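Local structure of endonuclease V (Streptomyces avermitilis, 3GOC) at residues 119-124 with 144-149. The protein probably repairs deaminated DNA, using magnesium to cleave double-stranded DNA at the second phosphodiester bond 3' to a deoxyinosine. Residues are numbered along the deposited sequence; the frame is centred on the assembly and turned at random.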
loop_
_atom_site.group_PDB
_atom_site.type_symbol
_atom_site.label_atom_id
_atom_site.label_comp_id
_atom_site.label_asym_id
_atom_site.label_seq_id
_atom_site.Cartn_x
_atom_site.Cartn_y
_atom_site.Cartn_z
ATOM N N ALA A 119 16.603 -9.191 7.849
ATOM C CA ALA A 119 17.073 -10.219 6.913
ATOM C C ALA A 119 18.570 -9.987 6.789
ATOM O O ALA A 119 19.055 -9.414 5.810
ATOM C CB ALA A 119 16.387 -10.048 5.553
ATOM N N HIS A 120 19.290 -10.462 7.793
ATOM C CA HIS A 120 20.728 -10.266 7.884
ATOM C C HIS A 120 21.317 -11.383 8.743
ATOM O O HIS A 120 20.646 -11.897 9.637
ATOM C CB HIS A 120 20.950 -8.882 8.509
ATOM C CG HIS A 120 22.374 -8.553 8.818
ATOM N ND1 HIS A 120 22.985 -8.924 9.997
ATOM C CD2 HIS A 120 23.301 -7.860 8.116
ATOM C CE1 HIS A 120 24.226 -8.473 10.008
ATOM N NE2 HIS A 120 24.443 -7.824 8.878
ATOM N N PRO A 121 22.570 -11.788 8.469
ATOM C CA PRO A 121 23.218 -12.856 9.239
ATOM C C PRO A 121 23.108 -12.694 10.755
ATOM O O PRO A 121 23.022 -13.683 11.481
ATOM C CB PRO A 121 24.665 -12.821 8.734
ATOM C CG PRO A 121 24.816 -11.433 8.148
ATOM C CD PRO A 121 23.496 -11.241 7.465
ATOM N N ARG A 122 23.108 -11.451 11.228
ATOM C CA ARG A 122 22.983 -11.188 12.654
ATOM C C ARG A 122 21.683 -10.456 12.961
ATOM O O ARG A 122 21.534 -9.832 14.015
ATOM C CB ARG A 122 24.178 -10.376 13.164
ATOM C CG ARG A 122 25.338 -11.231 13.652
ATOM C CD ARG A 122 26.436 -10.374 14.261
ATOM N NE ARG A 122 26.911 -10.908 15.536
ATOM C CZ ARG A 122 27.556 -12.062 15.676
ATOM N NH1 ARG A 122 27.813 -12.817 14.618
ATOM N NH2 ARG A 122 27.951 -12.456 16.879
ATOM N N ARG A 123 20.742 -10.542 12.026
ATOM C CA ARG A 123 19.439 -9.904 12.172
ATOM C C ARG A 123 19.586 -8.415 12.472
ATOM O O ARG A 123 18.784 -7.835 13.201
ATOM C CB ARG A 123 18.651 -10.587 13.293
ATOM C CG ARG A 123 18.503 -12.095 13.123
ATOM C CD ARG A 123 17.579 -12.449 11.965
ATOM N NE ARG A 123 17.369 -13.895 11.860
ATOM C CZ ARG A 123 18.210 -14.741 11.273
ATOM N NH1 ARG A 123 19.331 -14.297 10.718
ATOM N NH2 ARG A 123 17.936 -16.038 11.249
ATOM N N PHE A 124 20.610 -7.791 11.903
ATOM C CA PHE A 124 20.831 -6.372 12.142
ATOM C C PHE A 124 21.462 -5.693 10.933
ATOM O O PHE A 124 22.579 -5.180 11.004
ATOM C CB PHE A 124 21.711 -6.187 13.383
ATOM C CG PHE A 124 21.656 -4.800 13.962
ATOM C CD1 PHE A 124 22.774 -3.971 13.932
ATOM C CD2 PHE A 124 20.494 -4.336 14.572
ATOM C CE1 PHE A 124 22.730 -2.691 14.489
ATOM C CE2 PHE A 124 20.434 -3.060 15.132
ATOM C CZ PHE A 124 21.555 -2.240 15.100
ATOM N N ASN A 144 17.408 -8.267 -4.756
ATOM C CA ASN A 144 17.756 -9.684 -4.836
ATOM C C ASN A 144 17.594 -10.302 -3.451
ATOM O O ASN A 144 17.607 -9.594 -2.448
ATOM C CB ASN A 144 19.184 -9.875 -5.371
ATOM C CG ASN A 144 20.249 -9.432 -4.395
ATOM O OD1 ASN A 144 20.379 -9.978 -3.299
ATOM N ND2 ASN A 144 21.034 -8.444 -4.796
ATOM N N PRO A 145 17.445 -11.637 -3.378
ATOM C CA PRO A 145 17.264 -12.348 -2.110
ATOM C C PRO A 145 18.510 -12.663 -1.297
ATOM O O PRO A 145 18.414 -13.325 -0.266
ATOM C CB PRO A 145 16.545 -13.613 -2.550
ATOM C CG PRO A 145 17.241 -13.922 -3.837
ATOM C CD PRO A 145 17.323 -12.565 -4.519
ATOM N N PHE A 146 19.667 -12.176 -1.736
ATOM C CA PHE A 146 20.909 -12.458 -1.028
ATOM C C PHE A 146 21.032 -13.981 -0.959
ATOM O O PHE A 146 20.866 -14.665 -1.967
ATOM C CB PHE A 146 20.868 -11.870 0.388
ATOM C CG PHE A 146 22.196 -11.898 1.095
ATOM C CD1 PHE A 146 22.274 -12.243 2.441
ATOM C CD2 PHE A 146 23.367 -11.570 0.415
ATOM C CE1 PHE A 146 23.504 -12.268 3.104
ATOM C CE2 PHE A 146 24.602 -11.589 1.067
ATOM C CZ PHE A 146 24.670 -11.938 2.414
ATOM N N THR A 147 21.296 -14.512 0.229
ATOM C CA THR A 147 21.431 -15.952 0.394
ATOM C C THR A 147 20.176 -16.585 1.008
ATOM O O THR A 147 20.183 -17.754 1.391
ATOM C CB THR A 147 22.650 -16.277 1.278
ATOM O OG1 THR A 147 22.848 -17.695 1.325
ATOM C CG2 THR A 147 22.434 -15.746 2.685
ATOM N N PHE A 148 19.097 -15.814 1.089
ATOM C CA PHE A 148 17.852 -16.307 1.661
ATOM C C PHE A 148 17.038 -17.101 0.641
ATOM O O PHE A 148 17.221 -16.952 -0.567
ATOM C CB PHE A 148 17.029 -15.130 2.196
ATOM C CG PHE A 148 17.795 -14.239 3.131
ATOM C CD1 PHE A 148 18.025 -12.901 2.809
ATOM C CD2 PHE A 148 18.321 -14.747 4.320
ATOM C CE1 PHE A 148 18.767 -12.082 3.656
ATOM C CE2 PHE A 148 19.063 -13.939 5.176
ATOM C CZ PHE A 148 19.291 -12.602 4.846
ATOM N N SER A 149 16.140 -17.948 1.132
ATOM C CA SER A 149 15.320 -18.761 0.247
ATOM C C SER A 149 13.854 -18.370 0.343
ATOM O O SER A 149 13.424 -17.751 1.315
ATOM C CB SER A 149 15.468 -20.238 0.600
ATOM O OG SER A 149 14.889 -20.509 1.862
#
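The ring of F148 meets the chain at A119 and H120, and contact between the two loops is purely van der Waals. Its CZ lies 3.3 Å from the carbonyl C of A119, while CE1 is 3.7 Å from A119 CB, a methyl short enough to let the ring reach the backbone behind it. The side chain of F148 is set with CG anti to its own carbonyl carbon (chi1 -52°), which carries the ring toward A119. It also touches L163 and A165 of strand 160-165 and V170 of strand 168-174, so a large flat hydrocarbon suits the buried site. With alanine in this position, A119 and those strand residues would probably lose their shared partner and a gap would open. Farther out, F146 CE1 makes a looser apolar approach to P121 CD, at 4.5 Å.

In this RNase H-like fold the two loops follow the parallel strands 110-114 and 138-142, and F146 lies about 8 Å from Y84, a predicted DNA-contacting residue, side chain to side chain.

Hydrogen bonds shape each loop separately. H120 O closes a type I turn by accepting from R123 N, and the long R123 arm bends back so that NH1 (2.9 Å) reaches the same oxygen from the opposite face. H120 ND1 accepts from R122 N, well out of the imidazole plane. N144, whose short amide reaches two residues on, takes F146 N at OD1 (2.8 Å), an Asx turn overlapping the type II' turn P145-F148.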